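Multi-copper Oxidase CueO (PDB 6EVG) oxidises lignin model compounds and lignosulfonate, and probably phenols, at the expense of dioxygen, as a bacterial laccase-like multicopper oxidase. Local coordinates at residues Glu212-Ala217 against Val302-Leu307; Ala217-Leu222 against Gly309-Arg314; Lys327-Arg332 against Trp422-Leu427; Gly440-Ile445 against His475-Ala480. All blocks are in the same frame, centred on the assembly; numbering follows the deposited sequence.

Overall arrangement
Followed from the N terminus, the chain first lays down 212-217 and 217-222, which share Ala217. Their partners, 302-307 and 309-314, come in the same order some 85 residues later, so interactions 1 and 2 cross rather than nest and touch each other where Pro216 meets Gly309. Interaction 1 adds an edge strand to one sheet, and interaction 2 ties the start of strand 219-226 in another sheet to the linker that leaves strand 295-303. That linker leads to interaction 3, which joins the start of strand 332-336 to 422-428. Interaction 4 follows in series, closing a shorter loop between the start of 442-448 and the end of 469-475; the two touch through Trp422 and His475.

Interaction 1. Residues Glu212-Ala217 against Val302-Leu307; sequences EARVPA and VVDAAL
Val302 sits between two long side chains of the neighbouring strand, its CG1 against Glu212 and its CG2 against Arg214. The Glu212 chain, extended beyond a CG anti to the backbone N (chi1 -171°), crosses the valine at about a right angle, and its CD lies 3.6 Å from Val302 CG1. A bend at chi3 (76°) turns Arg214 NE away from a straight chain, and NH1 comes obliquely to within 3.4 Å of Val302 CG2. The guanidinium edge also faces Asp304, although the salt bridge is long, Arg214 NE to Asp304 OD2 being 3.8 Å. An alanine in place of Glu212 would probably leave Val302 CG1 without its cover on this side. Asp304 OD1 meanwhile accepts from Ala306 N at 2.7 Å, an Asx turn that suits an aspartate at the start of a type I turn. The turn brings Leu307 back onto Pro216, CB to CB 4.0 Å, while the lone methyl of Ala217, CB, packs on Val303 CG1 at 3.6 Å. Beneath the side chains, Val302 N bonds to Ala213 O, Val215 N to Val302 O and Asp304 N to Val215 O. This is parallel beta pairing, in which 212-215 forms the edge strand of a sheet in a cupredoxin-type domain.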
loop_
_atom_site.group_PDB
_atom_site.type_symbol
_atom_site.label_atom_id
_atom_site.label_comp_id
_atom_site.label_asym_id
_atom_site.label_seq_id
_atom_site.Cartn_x
_atom_site.Cartn_y
_atom_site.Cartn_z
ATOM N N GLU A 212 2.946 -21.828 1.262
ATOM C CA GLU A 212 3.665 -22.222 2.460
ATOM C C GLU A 212 5.075 -21.640 2.387
ATOM O O GLU A 212 5.781 -21.787 1.371
ATOM C CB GLU A 212 3.734 -23.732 2.564
ATOM C CG GLU A 212 4.274 -24.276 3.857
ATOM C CD GLU A 212 3.972 -25.776 4.022
ATOM O OE1 GLU A 212 2.777 -26.118 4.243
ATOM O OE2 GLU A 212 4.913 -26.562 3.878
ATOM N N ALA A 213 5.499 -20.976 3.457
ATOM C CA ALA A 213 6.840 -20.432 3.610
ATOM C C ALA A 213 7.629 -21.268 4.591
ATOM O O ALA A 213 7.135 -21.575 5.670
ATOM C CB ALA A 213 6.834 -18.998 4.072
ATOM N N ARG A 214 8.870 -21.575 4.264
ATOM C CA ARG A 214 9.824 -22.185 5.207
ATOM C C ARG A 214 10.654 -21.109 5.839
ATOM O O ARG A 214 11.152 -20.234 5.120
ATOM C CB ARG A 214 10.680 -23.246 4.480
ATOM C CG ARG A 214 9.842 -24.358 3.854
ATOM C CD ARG A 214 10.668 -25.458 3.238
ATOM N NE ARG A 214 11.231 -26.321 4.270
ATOM C CZ ARG A 214 10.548 -27.259 4.946
ATOM N NH1 ARG A 214 9.255 -27.501 4.677
ATOM N NH2 ARG A 214 11.160 -27.956 5.905
ATOM N N VAL A 215 10.811 -21.167 7.167
ATOM C CA VAL A 215 11.527 -20.112 7.881
ATOM C C VAL A 215 12.516 -20.739 8.851
ATOM O O VAL A 215 12.307 -21.883 9.321
ATOM C CB VAL A 215 10.568 -19.164 8.633
ATOM C CG1 VAL A 215 9.805 -18.273 7.645
ATOM C CG2 VAL A 215 9.628 -19.922 9.552
ATOM N N PRO A 216 13.597 -20.030 9.191
ATOM C CA PRO A 216 14.483 -20.485 10.265
ATOM C C PRO A 216 13.799 -20.414 11.625
ATOM O O PRO A 216 12.846 -19.653 11.813
ATOM C CB PRO A 216 15.674 -19.524 10.162
ATOM C CG PRO A 216 15.020 -18.261 9.604
ATOM C CD PRO A 216 13.978 -18.703 8.681
ATOM N N ALA A 217 14.344 -21.179 12.581
ATOM C CA ALA A 217 13.899 -21.124 13.960
ATOM C C ALA A 217 14.568 -19.945 14.649
ATOM O O ALA A 217 15.418 -20.092 15.519
ATOM C CB ALA A 217 14.209 -22.428 14.673
ATOM N N VAL A 302 6.246 -22.953 8.089
ATOM C CA VAL A 302 6.848 -24.159 8.613
ATOM C C VAL A 302 8.328 -23.874 8.918
ATOM O O VAL A 302 8.975 -23.221 8.158
ATOM C CB VAL A 302 6.679 -25.322 7.662
ATOM C CG1 VAL A 302 5.220 -25.668 7.403
ATOM C CG2 VAL A 302 7.438 -25.163 6.405
ATOM N N VAL A 303 8.794 -24.331 10.053
ATOM C CA VAL A 303 10.175 -24.114 10.446
ATOM C C VAL A 303 11.084 -25.157 9.851
ATOM O O VAL A 303 10.770 -26.314 9.950
ATOM C CB VAL A 303 10.330 -24.086 11.964
ATOM C CG1 VAL A 303 11.740 -23.789 12.391
ATOM C CG2 VAL A 303 9.398 -23.012 12.530
ATOM N N ASP A 304 12.186 -24.695 9.242
ATOM C CA ASP A 304 13.164 -25.609 8.657
ATOM C C ASP A 304 14.363 -25.617 9.548
ATOM O O ASP A 304 15.122 -24.629 9.631
ATOM C CB ASP A 304 13.566 -25.169 7.238
ATOM C CG ASP A 304 14.593 -26.091 6.576
ATOM O OD1 ASP A 304 15.195 -26.946 7.263
ATOM O OD2 ASP A 304 14.815 -25.930 5.349
ATOM N N ALA A 305 14.559 -26.800 10.131
ATOM C CA ALA A 305 15.617 -27.064 11.059
ATOM C C ALA A 305 17.016 -26.982 10.459
ATOM O O ALA A 305 17.967 -26.921 11.227
ATOM C CB ALA A 305 15.407 -28.453 11.702
ATOM N N ALA A 306 17.148 -27.049 9.130
ATOM C CA ALA A 306 18.467 -27.000 8.475
ATOM C C ALA A 306 19.039 -25.584 8.398
ATOM O O ALA A 306 20.193 -25.383 8.056
ATOM C CB ALA A 306 18.359 -27.545 7.086
ATOM N N LEU A 307 18.221 -24.574 8.622
ATOM C CA LEU A 307 18.681 -23.234 8.560
ATOM C C LEU A 307 19.144 -22.705 9.915
ATOM O O LEU A 307 18.483 -22.914 10.909
ATOM C CB LEU A 307 17.563 -22.340 8.044
ATOM C CG LEU A 307 16.722 -22.864 6.867
ATOM C CD1 LEU A 307 15.621 -21.900 6.625
ATOM C CD2 LEU A 307 17.555 -23.143 5.627
HETATM O O HOH W 1 17.841 -20.936 13.712
#

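Interaction 2. Residues Ala217-Leu222 against Gly309-Arg314; sequences ASIVRL and GKVTKR
Ser218 rests its OG 3.3 Å from Gly309 CA, the hydroxyl standing between the backbone N and the carbonyl carbon (chi1 65°). One step earlier in the chain, Ala217 O receives a weak bond from a water that accepts from Gly309 N at 2.8 Å. A side chain at Gly309 would run into the Ser218 hydroxyl, so glycine suits the place. A second water lies 2.9 Å from Ser218 OG and accepts from Val311 N; a small hydroxyl can thus touch the glycine and still bind a water. At Ile219 the backbones meet directly, Ile219 N donating to Val311 O over 2.9 Å at an N-H...O angle of 164°. Its branched side chain turns to the linker: CB packs on Val311 CG1 at 4.0 Å, CG1 lies 3.8 Å from Thr312 C, and CD1 reaches Arg314 CG. Pro163 touches both Ile219 and Val311, adding to the apolar cover around this pair. Beyond Ile219 the strand turns to other partners, Val220 pairing through its backbone with Val274. The arrangement is a loop docked by one backbone bond and bridging waters on the start of a beta strand in a cupredoxin-type domain, as the linker sets out toward the next one.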
loop_
_atom_site.group_PDB
_atom_site.type_symbol
_atom_site.label_atom_id
_atom_site.label_comp_id
_atom_site.label_asym_id
_atom_site.label_seq_id
_atom_site.Cartn_x
_atom_site.Cartn_y
_atom_site.Cartn_z
ATOM N N ALA A 217 14.344 -21.179 12.581
ATOM C CA ALA A 217 13.899 -21.124 13.960
ATOM C C ALA A 217 14.568 -19.945 14.649
ATOM O O ALA A 217 15.418 -20.092 15.519
ATOM C CB ALA A 217 14.209 -22.428 14.673
ATOM N N SER A 218 14.121 -18.741 14.284
ATOM C CA SER A 218 14.712 -17.509 14.732
ATOM C C SER A 218 13.675 -16.382 14.554
ATOM O O SER A 218 12.533 -16.630 14.187
ATOM C CB SER A 218 16.025 -17.237 13.972
ATOM O OG SER A 218 15.774 -17.025 12.602
ATOM N N ILE A 219 14.144 -15.170 14.745
ATOM C CA ILE A 219 13.280 -13.976 14.513
ATOM C C ILE A 219 13.268 -13.670 13.017
ATOM O O ILE A 219 14.318 -13.534 12.362
ATOM C CB ILE A 219 13.837 -12.771 15.291
ATOM C CG1 ILE A 219 14.043 -12.996 16.753
ATOM C CG2 ILE A 219 12.945 -11.538 15.020
ATOM C CD1 ILE A 219 12.861 -13.346 17.465
ATOM N N VAL A 220 12.049 -13.556 12.473
ATOM C CA VAL A 220 11.826 -13.313 11.062
ATOM C C VAL A 220 11.075 -12.011 10.899
ATOM O O VAL A 220 10.109 -11.737 11.588
ATOM C CB VAL A 220 11.067 -14.507 10.457
ATOM C CG1 VAL A 220 10.589 -14.235 9.021
ATOM C CG2 VAL A 220 11.927 -15.744 10.502
ATOM N N ARG A 221 11.516 -11.217 9.914
ATOM C CA ARG A 221 10.867 -9.959 9.530
ATOM C C ARG A 221 9.928 -10.213 8.367
ATOM O O ARG A 221 10.365 -10.743 7.329
ATOM C CB ARG A 221 11.956 -8.977 9.164
ATOM C CG ARG A 221 11.586 -7.604 8.734
ATOM C CD ARG A 221 12.948 -6.860 8.408
ATOM N NE ARG A 221 12.776 -5.449 8.198
ATOM C CZ ARG A 221 13.849 -4.669 8.007
ATOM N NH1 ARG A 221 15.080 -5.223 8.040
ATOM N NH2 ARG A 221 13.674 -3.381 7.800
ATOM N N LEU A 222 8.665 -9.826 8.544
ATOM C CA LEU A 222 7.658 -9.914 7.475
ATOM C C LEU A 222 7.294 -8.488 7.125
ATOM O O LEU A 222 6.882 -7.690 7.965
ATOM C CB LEU A 222 6.410 -10.666 7.979
ATOM C CG LEU A 222 6.675 -12.076 8.547
ATOM C CD1 LEU A 222 5.390 -12.659 9.142
ATOM C CD2 LEU A 222 7.233 -13.003 7.490
ATOM N N GLY A 309 19.354 -19.432 11.832
ATOM C CA GLY A 309 18.813 -18.049 11.711
ATOM C C GLY A 309 19.720 -17.060 12.442
ATOM O O GLY A 309 20.278 -17.380 13.477
ATOM N N LYS A 310 19.921 -15.893 11.869
ATOM C CA LYS A 310 20.867 -14.922 12.384
ATOM C C LYS A 310 20.442 -14.131 13.619
ATOM O O LYS A 310 21.256 -13.796 14.434
ATOM C CB LYS A 310 21.284 -13.936 11.278
ATOM C CG LYS A 310 22.302 -14.469 10.251
ATOM C CD LYS A 310 22.602 -13.447 9.127
ATOM C CE LYS A 310 23.802 -13.794 8.245
ATOM N NZ LYS A 310 23.933 -13.084 6.932
ATOM N N VAL A 311 19.157 -13.802 13.720
ATOM C CA VAL A 311 18.649 -12.911 14.772
ATOM C C VAL A 311 17.828 -13.692 15.790
ATOM O O VAL A 311 16.846 -14.335 15.405
ATOM C CB VAL A 311 17.803 -11.745 14.192
ATOM C CG1 VAL A 311 17.288 -10.847 15.303
ATOM C CG2 VAL A 311 18.635 -11.000 13.166
ATOM N N THR A 312 18.238 -13.677 17.056
ATOM C CA THR A 312 17.569 -14.461 18.091
ATOM C C THR A 312 16.894 -13.586 19.161
ATOM O O THR A 312 16.005 -14.083 19.868
ATOM C CB THR A 312 18.513 -15.479 18.693
ATOM O OG1 THR A 312 19.626 -14.828 19.271
ATOM C CG2 THR A 312 19.032 -16.453 17.661
ATOM N N LYS A 313 17.330 -12.336 19.307
ATOM C CA LYS A 313 16.792 -11.435 20.287
ATOM C C LYS A 313 15.910 -10.392 19.597
ATOM O O LYS A 313 16.199 -10.018 18.497
ATOM C CB LYS A 313 17.934 -10.691 21.024
ATOM C CG LYS A 313 18.883 -11.641 21.783
ATOM C CD LYS A 313 18.132 -12.514 22.802
ATOM C CE LYS A 313 19.070 -13.186 23.809
ATOM N NZ LYS A 313 18.578 -14.539 24.212
ATOM N N ARG A 314 14.901 -9.879 20.304
ATOM C CA ARG A 314 14.000 -8.826 19.791
ATOM C C ARG A 314 14.579 -7.504 20.107
ATOM O O ARG A 314 15.014 -7.273 21.255
ATOM C CB ARG A 314 12.562 -8.952 20.469
ATOM C CG ARG A 314 11.905 -10.315 20.302
ATOM C CD ARG A 314 10.541 -10.497 20.911
ATOM N NE ARG A 314 10.558 -9.997 22.291
ATOM C CZ ARG A 314 11.103 -10.630 23.337
ATOM N NH1 ARG A 314 11.494 -11.887 23.226
ATOM N NH2 ARG A 314 11.235 -9.986 24.511
HETATM O O HOH W 1 17.841 -20.936 13.712
HETATM O O HOH W 2 16.881 -14.456 11.937
#

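Interaction 3. Residues Lys327-Arg332 against Trp422-Leu427; sequences KLSVKR and WEIWDL
Arg332 grips Asp426 side-on with two nitrogens, one to each carboxylate oxygen. NE donates to Asp426 OD2 over 2.9 Å, nearly straight at 175° and from above the carboxylate plane, while NH2 reaches OD1 at 3.0 Å on the syn side but tilted out of that plane. The two planes are 39° apart. Arginine suits this place because its chain, extended from CG to NE, reaches the aspartate and still offers paired donors; Glu471 and Lys469 carry the charges further, to Arg332 NH2 and Asp426 OD1 respectively. Over one face of the guanidinium, above its centre, lies Ile424 CG2, 3.6 Å from CZ of Arg332. The backbones are joined by Val330 N to Trp422 O and Ile424 N to Lys331 O. Next to these bonds the short side chain of Ser329 lets its CB lie close against Ile424 CG1 and CD1. At the outer end Leu328 lies alongside Trp422, both side chains pointing the same way. Leu328 CB makes a CH-pi contact over the five-membered ring, 4.0 Å from its centroid, and CD1 sits 3.7 Å from Trp422 CE2, offset toward the rim. Arg332 and Ile424 form a parallel bridge, by which strand 332-336 joins 422-428 at the edge of a sheet in a cupredoxin-type domain.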
loop_
_atom_site.group_PDB
_atom_site.type_symbol
_atom_site.label_atom_id
_atom_site.label_comp_id
_atom_site.label_asym_id
_atom_site.label_seq_id
_atom_site.Cartn_x
_atom_site.Cartn_y
_atom_site.Cartn_z
ATOM N N LYS A 327 1.224 21.983 17.708
ATOM C CA LYS A 327 1.428 23.434 17.703
ATOM C C LYS A 327 2.083 23.940 16.430
ATOM O O LYS A 327 2.024 25.122 16.156
ATOM C CB LYS A 327 2.297 23.892 18.859
ATOM C CG LYS A 327 1.639 23.721 20.216
ATOM C CD LYS A 327 2.540 24.148 21.391
ATOM C CE LYS A 327 3.886 23.399 21.468
ATOM N NZ LYS A 327 3.755 21.964 21.839
ATOM N N LEU A 328 2.634 23.004 15.634
ATOM C CA LEU A 328 3.259 23.368 14.374
ATOM C C LEU A 328 2.228 23.712 13.276
ATOM O O LEU A 328 2.552 24.324 12.285
ATOM C CB LEU A 328 4.116 22.213 13.862
ATOM C CG LEU A 328 5.386 21.924 14.681
ATOM C CD1 LEU A 328 6.032 20.642 14.200
ATOM C CD2 LEU A 328 6.422 22.994 14.567
ATOM N N SER A 329 0.967 23.287 13.473
ATOM C CA SER A 329 -0.074 23.494 12.445
ATOM C C SER A 329 -0.384 24.951 12.154
ATOM O O SER A 329 -0.521 25.771 13.066
ATOM C CB SER A 329 -1.332 22.787 12.875
ATOM O OG SER A 329 -2.302 22.947 11.854
ATOM N N VAL A 330 -0.481 25.281 10.848
ATOM C CA VAL A 330 -0.838 26.592 10.409
ATOM C C VAL A 330 -2.205 26.662 9.790
ATOM O O VAL A 330 -2.642 27.796 9.439
ATOM C CB VAL A 330 0.205 27.171 9.434
ATOM C CG1 VAL A 330 1.600 27.148 10.051
ATOM C CG2 VAL A 330 0.178 26.441 8.092
ATOM N N LYS A 331 -2.946 25.567 9.708
ATOM C CA LYS A 331 -4.266 25.536 9.142
ATOM C C LYS A 331 -4.912 24.261 9.525
ATOM O O LYS A 331 -4.235 23.231 9.535
ATOM C CB LYS A 331 -4.168 25.646 7.597
ATOM C CG LYS A 331 -5.534 25.904 6.939
ATOM C CD LYS A 331 -5.435 26.169 5.439
ATOM C CE LYS A 331 -6.795 26.337 4.806
ATOM N NZ LYS A 331 -7.521 27.583 5.193
ATOM N N ARG A 332 -6.202 24.303 9.770
ATOM C CA ARG A 332 -7.010 23.133 9.996
ATOM C C ARG A 332 -7.939 22.939 8.826
ATOM O O ARG A 332 -8.646 23.893 8.416
ATOM C CB ARG A 332 -7.773 23.216 11.319
ATOM C CG ARG A 332 -8.302 21.840 11.807
ATOM C CD ARG A 332 -8.613 21.841 13.276
ATOM N NE ARG A 332 -8.956 20.522 13.748
ATOM C CZ ARG A 332 -8.348 19.916 14.721
ATOM N NH1 ARG A 332 -7.360 20.525 15.394
ATOM N NH2 ARG A 332 -8.746 18.721 15.051
ATOM N N TRP A 422 2.864 22.653 7.922
ATOM C CA TRP A 422 2.130 21.632 8.649
ATOM C C TRP A 422 0.666 22.050 8.716
ATOM O O TRP A 422 0.369 23.229 8.997
ATOM C CB TRP A 422 2.676 21.567 10.086
ATOM C CG TRP A 422 4.097 21.162 10.187
ATOM C CD1 TRP A 422 5.167 21.973 10.149
ATOM C CD2 TRP A 422 4.592 19.812 10.436
ATOM N NE1 TRP A 422 6.328 21.258 10.355
ATOM C CE2 TRP A 422 5.999 19.934 10.531
ATOM C CE3 TRP A 422 4.003 18.586 10.607
ATOM C CZ2 TRP A 422 6.838 18.838 10.778
ATOM C CZ3 TRP A 422 4.830 17.512 10.922
ATOM C CH2 TRP A 422 6.226 17.644 10.982
ATOM N N GLU A 423 -0.244 21.095 8.597
ATOM C CA GLU A 423 -1.674 21.313 8.748
ATOM C C GLU A 423 -2.280 20.154 9.547
ATOM O O GLU A 423 -1.738 19.042 9.498
ATOM C CB GLU A 423 -2.377 21.404 7.395
ATOM C CG GLU A 423 -1.862 22.488 6.473
ATOM C CD GLU A 423 -2.676 22.631 5.177
ATOM O OE1 GLU A 423 -3.528 21.739 4.914
ATOM O OE2 GLU A 423 -2.504 23.638 4.461
ATOM N N ILE A 424 -3.375 20.400 10.228
ATOM C CA ILE A 424 -4.175 19.326 10.847
ATOM C C ILE A 424 -5.392 19.104 10.015
ATOM O O ILE A 424 -6.110 20.069 9.714
ATOM C CB ILE A 424 -4.535 19.663 12.320
ATOM C CG1 ILE A 424 -3.230 19.753 13.110
ATOM C CG2 ILE A 424 -5.509 18.665 12.845
ATOM C CD1 ILE A 424 -3.324 20.314 14.497
ATOM N N TRP A 425 -5.632 17.859 9.631
ATOM C CA TRP A 425 -6.811 17.486 8.865
ATOM C C TRP A 425 -7.722 16.597 9.722
ATOM O O TRP A 425 -7.270 15.552 10.241
ATOM C CB TRP A 425 -6.430 16.746 7.611
ATOM C CG TRP A 425 -5.745 17.572 6.556
ATOM C CD1 TRP A 425 -5.104 18.777 6.684
ATOM C CD2 TRP A 425 -5.644 17.240 5.158
ATOM N NE1 TRP A 425 -4.681 19.248 5.472
ATOM C CE2 TRP A 425 -4.971 18.308 4.530
ATOM C CE3 TRP A 425 -6.044 16.139 4.408
ATOM C CZ2 TRP A 425 -4.745 18.337 3.150
ATOM C CZ3 TRP A 425 -5.821 16.163 3.035
ATOM C CH2 TRP A 425 -5.205 17.239 2.428
ATOM N N ASP A 426 -8.978 16.984 9.837
ATOM C CA ASP A 426 -10.094 16.191 10.362
ATOM C C ASP A 426 -10.605 15.322 9.237
ATOM O O ASP A 426 -10.938 15.848 8.165
ATOM C CB ASP A 426 -11.243 17.164 10.903
ATOM C CG ASP A 426 -10.898 17.850 12.202
ATOM O OD1 ASP A 426 -10.500 17.209 13.186
ATOM O OD2 ASP A 426 -11.032 19.092 12.315
ATOM N N LEU A 427 -10.711 14.026 9.444
ATOM C CA LEU A 427 -11.247 13.077 8.472
ATOM C C LEU A 427 -12.412 12.323 9.050
ATOM O O LEU A 427 -12.299 11.823 10.179
ATOM C CB LEU A 427 -10.124 12.082 8.074
ATOM C CG LEU A 427 -8.895 12.702 7.443
ATOM C CD1 LEU A 427 -7.828 11.644 7.170
ATOM C CD2 LEU A 427 -9.191 13.478 6.157
#

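Interaction 4. Residues Gly440-Ile445 against His475-Ala480; sequences GASFRI and HFDREA
Arg478 NH2 is shared between two acceptors, Ser442 OG across the contact and Asp477 OD1 beside it in the chain. The bond to Ser442 OG is 3.0 Å long but bent, at 134°, whereas that to Asp477 OD1 is 2.9 Å and straighter, using the syn lone pair of the carboxylate. Both acceptors lie close to the guanidinium plane. A bend at chi3 (-91°) places NE near Gly440 O, and the guanidinium lies against the backbone of 440-441, with Gly440 C 3.5 Å above its plane and over its centre. The positive phi of Gly440 (76°) favours glycine at this position. A methionine in place of Arg478 would probably leave Ser442 OG and the Asp477 carboxylate without this shared donor. Phe96 adds a cation-pi contact to the arginine. The contact lies where the antiparallel strands 442-448 and 469-475 part, at the end of a sheet in a cupredoxin-type domain: Ser442 and His475 form a hydrogen-bonded pair, with His475 N to Ser442 O at 2.9 Å and a weak return bond from Ser442 N. Phe476 then centres an inverse gamma turn, and Ala441 CB, small enough to fit, touches its CD1 at 4.1 Å. Two waters bridge the segments, one donating to both Gly440 O and Arg478 O, the other joining Ala441 O to Arg478 NH1.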
loop_
_atom_site.group_PDB
_atom_site.type_symbol
_atom_site.label_atom_id
_atom_site.label_comp_id
_atom_site.label_asym_id
_atom_site.label_seq_id
_atom_site.Cartn_x
_atom_site.Cartn_y
_atom_site.Cartn_z
ATOM N N GLY A 440 2.738 12.619 -1.962
ATOM C CA GLY A 440 3.586 13.805 -1.861
ATOM C C GLY A 440 3.660 14.503 -0.534
ATOM O O GLY A 440 4.203 15.590 -0.436
ATOM N N ALA A 441 3.151 13.853 0.521
ATOM C CA ALA A 441 3.178 14.372 1.861
ATOM C C ALA A 441 3.185 13.175 2.832
ATOM O O ALA A 441 2.965 12.024 2.405
ATOM C CB ALA A 441 2.008 15.271 2.121
ATOM N N SER A 442 3.478 13.465 4.068
ATOM C CA SER A 442 3.508 12.459 5.114
ATOM C C SER A 442 2.704 12.964 6.296
ATOM O O SER A 442 2.549 14.171 6.457
ATOM C CB SER A 442 4.925 12.106 5.520
ATOM O OG SER A 442 5.661 11.580 4.440
ATOM N N PHE A 443 2.211 12.060 7.159
ATOM C CA PHE A 443 1.451 12.514 8.297
ATOM C C PHE A 443 1.695 11.658 9.535
ATOM O O PHE A 443 2.212 10.522 9.467
ATOM C CB PHE A 443 -0.051 12.603 7.994
ATOM C CG PHE A 443 -0.704 11.324 7.609
ATOM C CD1 PHE A 443 -1.160 10.409 8.548
ATOM C CD2 PHE A 443 -0.890 10.982 6.260
ATOM C CE1 PHE A 443 -1.826 9.251 8.187
ATOM C CE2 PHE A 443 -1.560 9.832 5.866
ATOM C CZ PHE A 443 -1.992 8.957 6.839
ATOM N N ARG A 444 1.336 12.258 10.655
ATOM C CA ARG A 444 1.266 11.588 11.953
ATOM C C ARG A 444 -0.174 11.514 12.380
ATOM O O ARG A 444 -0.871 12.544 12.357
ATOM C CB ARG A 444 2.073 12.331 13.032
ATOM C CG ARG A 444 3.505 12.633 12.695
ATOM C CD ARG A 444 4.402 11.409 12.587
ATOM N NE ARG A 444 4.525 10.644 13.832
ATOM C CZ ARG A 444 5.264 11.020 14.870
ATOM N NH1 ARG A 444 5.978 12.124 14.888
ATOM N NH2 ARG A 444 5.319 10.192 15.939
ATOM N N ILE A 445 -0.668 10.363 12.797
ATOM C CA ILE A 445 -2.020 10.255 13.316
ATOM C C ILE A 445 -2.001 10.860 14.752
ATOM O O ILE A 445 -1.240 10.441 15.615
ATOM C CB ILE A 445 -2.513 8.817 13.344
ATOM C CG1 ILE A 445 -2.550 8.237 11.932
ATOM C CG2 ILE A 445 -3.853 8.731 14.046
ATOM C CD1 ILE A 445 -2.837 6.767 11.853
ATOM N N HIS A 475 2.559 17.010 6.894
ATOM C CA HIS A 475 3.719 17.781 6.552
ATOM C C HIS A 475 3.876 17.802 5.026
ATOM O O HIS A 475 4.057 16.745 4.417
ATOM C CB HIS A 475 4.971 17.221 7.217
ATOM C CG HIS A 475 6.165 18.101 7.118
ATOM N ND1 HIS A 475 7.427 17.608 7.081
ATOM C CD2 HIS A 475 6.278 19.450 7.071
ATOM C CE1 HIS A 475 8.289 18.606 7.031
ATOM N NE2 HIS A 475 7.611 19.747 7.055
ATOM N N PHE A 476 3.804 18.988 4.425
ATOM C CA PHE A 476 3.806 19.155 2.959
ATOM C C PHE A 476 5.217 19.392 2.477
ATOM O O PHE A 476 5.581 20.498 2.053
ATOM C CB PHE A 476 2.871 20.280 2.566
ATOM C CG PHE A 476 1.445 19.934 2.792
ATOM C CD1 PHE A 476 0.736 19.193 1.851
ATOM C CD2 PHE A 476 0.801 20.301 3.973
ATOM C CE1 PHE A 476 -0.566 18.871 2.076
ATOM C CE2 PHE A 476 -0.500 19.953 4.159
ATOM C CZ PHE A 476 -1.198 19.229 3.248
ATOM N N ASP A 477 6.061 18.360 2.561
ATOM C CA ASP A 477 7.491 18.555 2.334
ATOM C C ASP A 477 7.955 18.428 0.893
ATOM O O ASP A 477 9.131 18.672 0.602
ATOM C CB ASP A 477 8.328 17.625 3.223
ATOM C CG ASP A 477 8.027 16.143 2.946
ATOM O OD1 ASP A 477 6.867 15.590 3.001
ATOM O OD2 ASP A 477 8.998 15.442 2.602
ATOM N N ARG A 478 7.074 18.066 -0.036
ATOM C CA ARG A 478 7.447 17.900 -1.443
ATOM C C ARG A 478 6.647 18.853 -2.351
ATOM O O ARG A 478 5.479 19.129 -2.104
ATOM C CB ARG A 478 7.226 16.464 -1.871
ATOM C CG ARG A 478 8.342 15.554 -1.346
ATOM C CD ARG A 478 7.806 14.186 -1.195
ATOM N NE ARG A 478 7.268 13.980 0.119
ATOM C CZ ARG A 478 6.632 12.894 0.613
ATOM N NH1 ARG A 478 6.243 11.837 -0.060
ATOM N NH2 ARG A 478 6.350 12.969 1.890
ATOM N N GLU A 479 7.310 19.325 -3.390
ATOM C CA GLU A 479 6.697 20.326 -4.276
ATOM C C GLU A 479 5.788 19.715 -5.312
ATOM O O GLU A 479 6.150 18.723 -5.990
ATOM C CB GLU A 479 7.767 21.118 -4.985
ATOM C CG GLU A 479 7.201 22.233 -5.866
ATOM C CD GLU A 479 8.261 23.235 -6.203
ATOM O OE1 GLU A 479 9.143 22.993 -7.069
ATOM O OE2 GLU A 479 8.247 24.320 -5.593
ATOM N N ALA A 480 4.599 20.331 -5.447
ATOM C CA ALA A 480 3.642 19.978 -6.484
ATOM C C ALA A 480 3.398 21.235 -7.281
ATOM O O ALA A 480 2.882 22.210 -6.791
ATOM C CB ALA A 480 2.329 19.451 -5.972
HETATM O O HOH W 3 3.895 18.276 -0.022
HETATM O O HOH W 4 4.845 9.832 1.782
#